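PDB 6HND: aromatic-amino-acid:2-oxoglutarate transaminase from Candida albicans, which probably transfers amino groups between aromatic amino acids or 2-aminoadipate and 2-oxo acids, using pyridoxal 5'-phosphate as cofactor. Local coordinates for residues I247-N252 with P433-F438; Q251-F256 with S486-L491. All coordinates share one frame; numbering follows the deposited sequence.

Contact 1 of 2, residues I247-N252 with P433-F438. With PLP (pyridoxal-5'-phosphate), chain E.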
ATOM      1  N   ILE B 247     -21.415  -7.930  -3.260  1.00 32.86           N
ATOM      2  CA  ILE B 247     -20.565  -9.120  -3.484  1.00 31.54           C
ATOM      3  C   ILE B 247     -21.470 -10.130  -4.204  1.00 34.24           C
ATOM      4  O   ILE B 247     -22.046 -11.039  -3.527  1.00 38.52           O
ATOM      5  CB  ILE B 247     -20.001  -9.596  -2.125  1.00 32.21           C
ATOM      6  CG1 ILE B 247     -19.410  -8.432  -1.328  1.00 33.94           C
ATOM      7  CG2 ILE B 247     -18.983 -10.718  -2.323  1.00 32.21           C
ATOM      8  CD1 ILE B 247     -19.396  -8.630   0.166  1.00 37.02           C
ATOM      9  N   ALA B 248     -21.664  -9.940  -5.513  1.00 32.02           N
ATOM     10  CA  ALA B 248     -22.844 -10.459  -6.251  1.00 34.99           C
ATOM     11  C   ALA B 248     -22.711 -11.970  -6.383  1.00 36.40           C
ATOM     12  O   ALA B 248     -23.746 -12.672  -6.268  1.00 37.39           O
ATOM     13  CB  ALA B 248     -23.031  -9.785  -7.600  1.00 30.02           C
ATOM     14  N   THR B 249     -21.486 -12.445  -6.600  1.00 36.39           N
ATOM     15  CA  THR B 249     -21.155 -13.886  -6.717  1.00 38.55           C
ATOM     16  C   THR B 249     -20.475 -14.350  -5.415  1.00 37.60           C
ATOM     17  O   THR B 249     -19.500 -13.688  -4.984  1.00 39.91           O
ATOM     18  CB  THR B 249     -20.279 -14.110  -7.954  1.00 39.34           C
ATOM     19  OG1 THR B 249     -20.923 -13.473  -9.066  1.00 36.32           O
ATOM     20  CG2 THR B 249     -20.000 -15.581  -8.205  1.00 35.64           C
ATOM     21  N   GLY B 250     -20.919 -15.473  -4.834  1.00 35.36           N
ATOM     22  CA  GLY B 250     -20.348 -16.012  -3.576  1.00 34.91           C
ATOM     23  C   GLY B 250     -20.354 -14.950  -2.483  1.00 33.40           C
ATOM     24  O   GLY B 250     -19.315 -14.716  -1.883  1.00 31.72           O
ATOM     25  N   GLN B 251     -21.502 -14.295  -2.296  1.00 36.77           N
ATOM     26  CA  GLN B 251     -21.719 -13.198  -1.327  1.00 38.65           C
ATOM     27  C   GLN B 251     -21.013 -13.565  -0.020  1.00 39.10           C
ATOM     28  O   GLN B 251     -21.190 -14.675   0.441  1.00 39.98           O
ATOM     29  CB  GLN B 251     -23.224 -12.955  -1.148  1.00 40.28           C
ATOM     30  CG  GLN B 251     -23.614 -11.548  -0.673  1.00 38.07           C
ATOM     31  CD  GLN B 251     -23.518 -11.372   0.816  1.00 36.79           C
ATOM     32  OE1 GLN B 251     -23.615 -12.347   1.549  1.00 34.22           O
ATOM     33  NE2 GLN B 251     -23.331 -10.132   1.269  1.00 32.77           N
ATOM     34  N   ASN B 252     -20.215 -12.657   0.533  1.00 37.24           N
ATOM     35  CA  ASN B 252     -19.622 -12.816   1.881  1.00 37.03           C
ATOM     36  C   ASN B 252     -20.486 -12.065   2.889  1.00 39.59           C
ATOM     37  O   ASN B 252     -20.516 -10.848   2.855  1.00 43.61           O
ATOM     38  CB  ASN B 252     -18.180 -12.353   1.889  1.00 34.32           C
ATOM     39  CG  ASN B 252     -17.537 -12.533   3.237  1.00 37.24           C
ATOM     40  OD1 ASN B 252     -18.209 -13.013   4.147  1.00 38.99           O
ATOM     41  ND2 ASN B 252     -16.269 -12.154   3.368  1.00 32.03           N
ATOM     42  N   PRO B 433     -23.778 -23.076  -1.626  1.00 38.28           N
ATOM     43  CA  PRO B 433     -23.173 -21.960  -2.358  1.00 38.97           C
ATOM     44  C   PRO B 433     -22.831 -22.341  -3.801  1.00 37.51           C
ATOM     45  O   PRO B 433     -22.429 -23.463  -4.023  1.00 34.19           O
ATOM     46  CB  PRO B 433     -21.874 -21.700  -1.605  1.00 40.48           C
ATOM     47  CG  PRO B 433     -21.494 -23.094  -1.086  1.00 40.54           C
ATOM     48  CD  PRO B 433     -22.826 -23.689  -0.684  1.00 40.10           C
ATOM     49  N   LYS B 434     -22.993 -21.391  -4.725  1.00 41.41           N
ATOM     50  CA  LYS B 434     -22.752 -21.569  -6.176  1.00 40.16           C
ATOM     51  C   LYS B 434     -21.336 -21.143  -6.516  1.00 40.15           C
ATOM     52  O   LYS B 434     -20.886 -21.474  -7.637  1.00 43.10           O
ATOM     53  CB  LYS B 434     -23.757 -20.761  -6.991  1.00 48.70           C
ATOM     54  CG  LYS B 434     -25.200 -21.215  -6.835  1.00 47.62           C
ATOM     55  CD  LYS B 434     -26.055 -20.910  -8.032  1.00 50.13           C
ATOM     56  CE  LYS B 434     -27.414 -20.318  -7.700  1.00 50.26           C
ATOM     57  NZ  LYS B 434     -27.991 -20.824  -6.437  1.00 46.04           N
ATOM     58  N   ALA B 435     -20.632 -20.500  -5.579  1.00 40.56           N
ATOM     59  CA  ALA B 435     -19.226 -20.093  -5.805  1.00 40.31           C
ATOM     60  C   ALA B 435     -18.531 -19.793  -4.490  1.00 37.79           C
ATOM     61  O   ALA B 435     -19.233 -19.517  -3.498  1.00 38.26           O
ATOM     62  CB  ALA B 435     -19.178 -18.908  -6.735  1.00 43.48           C
ATOM     63  N   GLY B 436     -17.199 -19.884  -4.506  1.00 39.87           N
ATOM     64  CA  GLY B 436     -16.301 -19.341  -3.466  1.00 39.26           C
ATOM     65  C   GLY B 436     -15.983 -20.332  -2.356  1.00 38.76           C
ATOM     66  O   GLY B 436     -15.796 -21.534  -2.664  1.00 34.76           O
ATOM     67  N   MET B 437     -15.888 -19.832  -1.119  1.00 37.60           N
ATOM     68  CA  MET B 437     -15.283 -20.560   0.023  1.00 37.44           C
ATOM     69  C   MET B 437     -16.187 -20.527   1.268  1.00 37.31           C
ATOM     70  O   MET B 437     -15.735 -21.053   2.328  1.00 36.42           O
ATOM     71  CB  MET B 437     -13.895 -19.990   0.353  1.00 38.25           C
ATOM     72  CG  MET B 437     -13.869 -18.490   0.673  1.00 43.29           C
ATOM     73  SD  MET B 437     -12.256 -17.868   1.266  1.00 47.41           S
ATOM     74  CE  MET B 437     -11.175 -18.405  -0.056  1.00 47.89           C
ATOM     75  N   PHE B 438     -17.404 -19.969   1.185  1.00 36.93           N
ATOM     76  CA  PHE B 438     -18.276 -19.750   2.376  1.00 37.24           C
ATOM     77  C   PHE B 438     -19.592 -20.544   2.268  1.00 36.37           C
ATOM     78  O   PHE B 438     -20.167 -20.679   1.176  1.00 34.83           O
ATOM     79  CB  PHE B 438     -18.536 -18.256   2.609  1.00 36.51           C
ATOM     80  CG  PHE B 438     -17.292 -17.443   2.887  1.00 37.68           C
ATOM     81  CD1 PHE B 438     -16.401 -17.818   3.878  1.00 36.91           C
ATOM     82  CD2 PHE B 438     -17.031 -16.284   2.172  1.00 39.35           C
ATOM     83  CE1 PHE B 438     -15.258 -17.081   4.115  1.00 40.80           C
ATOM     84  CE2 PHE B 438     -15.881 -15.555   2.398  1.00 39.79           C
ATOM     85  CZ  PHE B 438     -14.989 -15.963   3.359  1.00 41.59           C
TER
HETATM   86  N1  PLP E 601     -14.105  -8.719  -0.095  1.00 39.90           N
HETATM   87  C2  PLP E 601     -14.557  -9.940   0.160  1.00 44.47           C
HETATM   88  C2A PLP E 601     -15.996 -10.204  -0.129  1.00 44.21           C
HETATM   89  C3  PLP E 601     -13.687 -10.952   0.652  1.00 47.94           C
HETATM   90  O3  PLP E 601     -14.184 -12.201   0.899  1.00 45.93           O
HETATM   91  C4  PLP E 601     -12.322 -10.643   0.892  1.00 50.37           C
HETATM   92  C4A PLP E 601     -11.395 -11.721   1.310  1.00 56.35           C
HETATM   93  C5  PLP E 601     -11.880  -9.336   0.593  1.00 46.85           C
HETATM   94  C6  PLP E 601     -12.805  -8.432   0.130  1.00 45.98           C
HETATM   95  C5A PLP E 601     -10.485  -8.850   0.889  1.00 42.50           C
HETATM   96  O4P PLP E 601      -9.457  -9.307  -0.029  1.00 42.56           O
HETATM   97  P   PLP E 601      -7.941  -8.754   0.125  1.00 38.00           P
HETATM   98  O1P PLP E 601      -8.039  -7.298   0.562  1.00 37.33           O
HETATM   99  O2P PLP E 601      -7.395  -9.005  -1.279  1.00 34.05           O
HETATM  100  O3P PLP E 601      -7.280  -9.599   1.165  1.00 39.78           O
HETATM  101  O   HOH W   1     -17.397 -17.284  -1.056  1.00 37.68           O
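The side-chain amide of Asn252 lies obliquely against the CD2-CE2 side of the Phe438 ring, its CG 3.5 Å from CE2, with amide and ring planes 34° apart, so the two neither stack flat nor meet at a right angle. With CG anti to the backbone N (chi1 -179°), the asparagine reaches from its loop to the cofactor, where ND2 donates to O3 of pyridoxal phosphate at 3.2 Å, the N-H...O angle being 145°. The same oxygen lies near the plane of the Phe438 ring, at its edge. Met437 covers one ring face, its CG 3.8 Å above the centre. Phe438 and the cofactor thus border the amide, while OD1 is taken by Arg490, which also makes a cation-pi contact with Phe438. Ile247 meets the cofactor through its branch methyl, CG2 standing 3.7 Å from the methyl carbon C2A.

At the other end the methyl CG2 of Thr249 makes a small apolar contact with CB of Ala435 at 3.7 Å, while OG1 is hydrogen-bonded to Arg263. Gly250, at positive phi, brings its CA to 3.7 Å from the carbonyl O of Ala435. A water bridges the backbones, accepting from Met437 N at 3.0 Å and donating weakly to Gly250 O.

All five touching residues are buried, and the contact forms part of the pyridoxal phosphate pocket, with Ile247 at the C2A methyl and Asn252 at O3. Residues 247-252 belong to the loop between strand 243-246 of the seven-stranded sheet and helix 260-272; residues 433-438 lead from strand 428-430 into strand 438-443 of the four-stranded antiparallel sheet. Helix 392-418 packs on Pro433 and Met437, and Gly44 of the second subunit rests against Met437 and Phe438.

Contact 2 of 2, residues Q251-F256 with S486-L491. With PLP (pyridoxal-5'-phosphate), chain E.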
ATOM      1  N   GLN B 251     -21.502 -14.295  -2.296  1.00 36.77           N
ATOM      2  CA  GLN B 251     -21.719 -13.198  -1.327  1.00 38.65           C
ATOM      3  C   GLN B 251     -21.013 -13.565  -0.020  1.00 39.10           C
ATOM      4  O   GLN B 251     -21.190 -14.675   0.441  1.00 39.98           O
ATOM      5  CB  GLN B 251     -23.224 -12.955  -1.148  1.00 40.28           C
ATOM      6  CG  GLN B 251     -23.614 -11.548  -0.673  1.00 38.07           C
ATOM      7  CD  GLN B 251     -23.518 -11.372   0.816  1.00 36.79           C
ATOM      8  OE1 GLN B 251     -23.615 -12.347   1.549  1.00 34.22           O
ATOM      9  NE2 GLN B 251     -23.331 -10.132   1.269  1.00 32.77           N
ATOM     10  N   ASN B 252     -20.215 -12.657   0.533  1.00 37.24           N
ATOM     11  CA  ASN B 252     -19.622 -12.816   1.881  1.00 37.03           C
ATOM     12  C   ASN B 252     -20.486 -12.065   2.889  1.00 39.59           C
ATOM     13  O   ASN B 252     -20.516 -10.848   2.855  1.00 43.61           O
ATOM     14  CB  ASN B 252     -18.180 -12.353   1.889  1.00 34.32           C
ATOM     15  CG  ASN B 252     -17.537 -12.533   3.237  1.00 37.24           C
ATOM     16  OD1 ASN B 252     -18.209 -13.013   4.147  1.00 38.99           O
ATOM     17  ND2 ASN B 252     -16.269 -12.154   3.368  1.00 32.03           N
ATOM     18  N   PRO B 253     -21.180 -12.722   3.850  1.00 39.12           N
ATOM     19  CA  PRO B 253     -20.982 -14.140   4.168  1.00 40.65           C
ATOM     20  C   PRO B 253     -21.855 -15.216   3.519  1.00 36.47           C
ATOM     21  O   PRO B 253     -21.491 -16.333   3.620  1.00 41.94           O
ATOM     22  CB  PRO B 253     -21.360 -14.158   5.661  1.00 41.53           C
ATOM     23  CG  PRO B 253     -22.517 -13.176   5.741  1.00 40.51           C
ATOM     24  CD  PRO B 253     -22.131 -12.076   4.772  1.00 39.74           C
ATOM     25  N   THR B 254     -22.989 -14.874   2.914  1.00 38.99           N
ATOM     26  CA  THR B 254     -24.147 -15.799   2.753  1.00 36.75           C
ATOM     27  C   THR B 254     -23.881 -16.883   1.709  1.00 36.39           C
ATOM     28  O   THR B 254     -24.594 -17.864   1.743  1.00 37.88           O
ATOM     29  CB  THR B 254     -25.455 -15.058   2.457  1.00 39.73           C
ATOM     30  OG1 THR B 254     -25.356 -14.387   1.201  1.00 40.37           O
ATOM     31  CG2 THR B 254     -25.811 -14.076   3.553  1.00 41.09           C
ATOM     32  N   GLY B 255     -22.930 -16.688   0.794  1.00 41.15           N
ATOM     33  CA  GLY B 255     -22.591 -17.635  -0.291  1.00 35.71           C
ATOM     34  C   GLY B 255     -23.507 -17.516  -1.501  1.00 39.32           C
ATOM     35  O   GLY B 255     -23.264 -18.243  -2.456  1.00 42.65           O
ATOM     36  N   PHE B 256     -24.509 -16.623  -1.501  1.00 38.21           N
ATOM     37  CA  PHE B 256     -25.478 -16.473  -2.625  1.00 40.62           C
ATOM     38  C   PHE B 256     -24.800 -15.870  -3.863  1.00 37.33           C
ATOM     39  O   PHE B 256     -23.760 -15.191  -3.758  1.00 37.56           O
ATOM     40  CB  PHE B 256     -26.693 -15.631  -2.224  1.00 45.85           C
ATOM     41  CG  PHE B 256     -27.608 -16.266  -1.201  1.00 43.20           C
ATOM     42  CD1 PHE B 256     -28.173 -17.506  -1.430  1.00 44.76           C
ATOM     43  CD2 PHE B 256     -27.927 -15.610  -0.025  1.00 44.01           C
ATOM     44  CE1 PHE B 256     -29.007 -18.095  -0.494  1.00 45.31           C
ATOM     45  CE2 PHE B 256     -28.771 -16.198   0.910  1.00 49.30           C
ATOM     46  CZ  PHE B 256     -29.309 -17.441   0.674  1.00 44.52           C
ATOM     47  N   SER B 486     -30.133 -13.216  11.783  1.00 35.49           N
ATOM     48  CA  SER B 486     -28.749 -13.376  12.301  1.00 37.30           C
ATOM     49  C   SER B 486     -28.548 -14.794  12.819  1.00 35.97           C
ATOM     50  O   SER B 486     -27.436 -15.070  13.325  1.00 37.89           O
ATOM     51  CB  SER B 486     -28.453 -12.377  13.374  1.00 41.38           C
ATOM     52  OG  SER B 486     -28.329 -11.091  12.804  1.00 45.72           O
ATOM     53  N   ASN B 487     -29.560 -15.656  12.660  1.00 34.82           N
ATOM     54  CA  ASN B 487     -29.540 -17.056  13.179  1.00 35.44           C
ATOM     55  C   ASN B 487     -28.693 -17.954  12.265  1.00 31.95           C
ATOM     56  O   ASN B 487     -29.187 -18.985  11.795  1.00 30.62           O
ATOM     57  CB  ASN B 487     -30.958 -17.606  13.369  1.00 37.71           C
ATOM     58  CG  ASN B 487     -31.779 -17.590  12.092  1.00 38.77           C
ATOM     59  OD1 ASN B 487     -31.694 -16.640  11.299  1.00 35.86           O
ATOM     60  ND2 ASN B 487     -32.533 -18.662  11.880  1.00 31.13           N
ATOM     61  N   PHE B 488     -27.431 -17.612  12.031  1.00 31.88           N
ATOM     62  CA  PHE B 488     -26.562 -18.471  11.193  1.00 33.96           C
ATOM     63  C   PHE B 488     -25.107 -18.264  11.577  1.00 33.81           C
ATOM     64  O   PHE B 488     -24.772 -17.196  12.072  1.00 39.61           O
ATOM     65  CB  PHE B 488     -26.773 -18.236   9.692  1.00 30.66           C
ATOM     66  CG  PHE B 488     -26.326 -16.904   9.151  1.00 30.31           C
ATOM     67  CD1 PHE B 488     -27.189 -15.819   9.133  1.00 35.23           C
ATOM     68  CD2 PHE B 488     -25.070 -16.750   8.594  1.00 32.94           C
ATOM     69  CE1 PHE B 488     -26.796 -14.610   8.569  1.00 37.33           C
ATOM     70  CE2 PHE B 488     -24.658 -15.532   8.074  1.00 34.35           C
ATOM     71  CZ  PHE B 488     -25.517 -14.461   8.072  1.00 36.39           C
ATOM     72  N   PHE B 489     -24.293 -19.268  11.292  1.00 34.08           N
ATOM     73  CA  PHE B 489     -22.820 -19.164  11.287  1.00 34.92           C
ATOM     74  C   PHE B 489     -22.335 -19.250   9.843  1.00 34.98           C
ATOM     75  O   PHE B 489     -22.915 -20.003   9.060  1.00 34.95           O
ATOM     76  CB  PHE B 489     -22.204 -20.269  12.136  1.00 34.04           C
ATOM     77  CG  PHE B 489     -22.633 -20.246  13.571  1.00 35.35           C
ATOM     78  CD1 PHE B 489     -22.151 -19.273  14.437  1.00 33.98           C
ATOM     79  CD2 PHE B 489     -23.481 -21.227  14.068  1.00 37.50           C
ATOM     80  CE1 PHE B 489     -22.551 -19.251  15.765  1.00 35.74           C
ATOM     81  CE2 PHE B 489     -23.905 -21.186  15.393  1.00 37.44           C
ATOM     82  CZ  PHE B 489     -23.436 -20.203  16.236  1.00 37.82           C
ATOM     83  N   ARG B 490     -21.310 -18.459   9.512  1.00 37.46           N
ATOM     84  CA  ARG B 490     -20.580 -18.579   8.232  1.00 35.39           C
ATOM     85  C   ARG B 490     -19.499 -19.619   8.452  1.00 35.30           C
ATOM     86  O   ARG B 490     -18.735 -19.476   9.440  1.00 32.44           O
ATOM     87  CB  ARG B 490     -19.928 -17.261   7.798  1.00 35.98           C
ATOM     88  CG  ARG B 490     -19.283 -17.325   6.416  1.00 35.06           C
ATOM     89  CD  ARG B 490     -18.402 -16.120   6.150  1.00 34.78           C
ATOM     90  NE  ARG B 490     -17.152 -16.241   6.869  1.00 35.79           N
ATOM     91  CZ  ARG B 490     -16.181 -15.355   6.859  1.00 34.48           C
ATOM     92  NH1 ARG B 490     -16.300 -14.250   6.146  1.00 36.41           N
ATOM     93  NH2 ARG B 490     -15.090 -15.568   7.569  1.00 35.35           N
ATOM     94  N   LEU B 491     -19.393 -20.555   7.518  1.00 36.86           N
ATOM     95  CA  LEU B 491     -18.368 -21.628   7.541  1.00 38.90           C
ATOM     96  C   LEU B 491     -17.443 -21.406   6.362  1.00 38.30           C
ATOM     97  O   LEU B 491     -17.967 -21.069   5.291  1.00 38.43           O
ATOM     98  CB  LEU B 491     -19.049 -22.991   7.428  1.00 41.42           C
ATOM     99  CG  LEU B 491     -20.250 -23.207   8.352  1.00 38.36           C
ATOM    100  CD1 LEU B 491     -20.879 -24.554   8.052  1.00 42.77           C
ATOM    101  CD2 LEU B 491     -19.827 -23.123   9.808  1.00 38.88           C
TER
HETATM  102  N1  PLP E 601     -14.105  -8.719  -0.095  1.00 39.90           N
HETATM  103  C2  PLP E 601     -14.557  -9.940   0.160  1.00 44.47           C
HETATM  104  C2A PLP E 601     -15.996 -10.204  -0.129  1.00 44.21           C
HETATM  105  C3  PLP E 601     -13.687 -10.952   0.652  1.00 47.94           C
HETATM  106  O3  PLP E 601     -14.184 -12.201   0.899  1.00 45.93           O
HETATM  107  C4  PLP E 601     -12.322 -10.643   0.892  1.00 50.37           C
HETATM  108  C4A PLP E 601     -11.395 -11.721   1.310  1.00 56.35           C
HETATM  109  C5  PLP E 601     -11.880  -9.336   0.593  1.00 46.85           C
HETATM  110  C6  PLP E 601     -12.805  -8.432   0.130  1.00 45.98           C
HETATM  111  C5A PLP E 601     -10.485  -8.850   0.889  1.00 42.50           C
HETATM  112  O4P PLP E 601      -9.457  -9.307  -0.029  1.00 42.56           O
HETATM  113  P   PLP E 601      -7.941  -8.754   0.125  1.00 38.00           P
HETATM  114  O1P PLP E 601      -8.039  -7.298   0.562  1.00 37.33           O
HETATM  115  O2P PLP E 601      -7.395  -9.005  -1.279  1.00 34.05           O
HETATM  116  O3P PLP E 601      -7.280  -9.599   1.165  1.00 39.78           O
HETATM  117  O   HOH W   2     -13.860 -12.498   5.306  1.00 37.29           O
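Polar contact centres on Arg490, whose NH1 donates to Asn252 OD1 at 3.0 Å with an N-H...O angle of 151°. The oxygen sits at the edge of the guanidinium, nearly in its plane, yet the donor is tilted 23° from the plane of the amide carbonyl. A bend at chi3 (76°) turns the guanidinium out of the otherwise extended arginine chain. A water accepts from both Asn252 ND2 and Arg490 NH1, tying together two donors that cannot bond each other. NH2 of the arginine is hydrogen-bonded to Ser42 O of the second subunit.

Apolar contact is made by Pro253, which follows a cis peptide bond. Its CB packs on the arginine stem, 3.6 Å from Arg490 CD, and its CG comes to the rim of the Phe488 ring, 3.9 Å from CE2 and in the ring plane. The proline and the phenylalanine cross at about a right angle; Phe189 meets the same aromatic ring edge-to-face.

Within the loop, Gln251 OE1 accepts twice from Thr254: from the backbone N at 2.9 Å, nearly in line with the C=O bond, and from OG1 at 2.7 Å. These bonds, with Gly255 N to Gln251 O, brace the turn that carries Asn252 and Pro253.

An asparagine followed by a cis-proline, with the asparagine amide on the cofactor's O3, is a familiar feature of fold-type I aminotransferases. Here Arg490 fixes the amide from strand 488-492; its place is consistent with that of the family arginine that binds a substrate's alpha-carboxylate.

Overall arrangement
Contacts 1 and 2 lie about 9 Å apart, centre to centre, and share Gln251 and Asn252. Along the chain, the loop after strand 243-246 comes first, then residues 433-438, then 486-491. This loop leaves the seven-stranded mixed sheet, whereas both later segments belong to or lead into the four-stranded antiparallel sheet, where strands 438-443 and 488-492 are neighbours. The contacts also touch directly: Phe438 CE1 lies 3.4 Å from Arg490 CZ. Together they dock the loop after strand 243-246 on the antiparallel sheet beside pyridoxal phosphate, with the second subunit packing against both. Tyr130 of that subunit also bonds the cofactor, so the site draws on both chains.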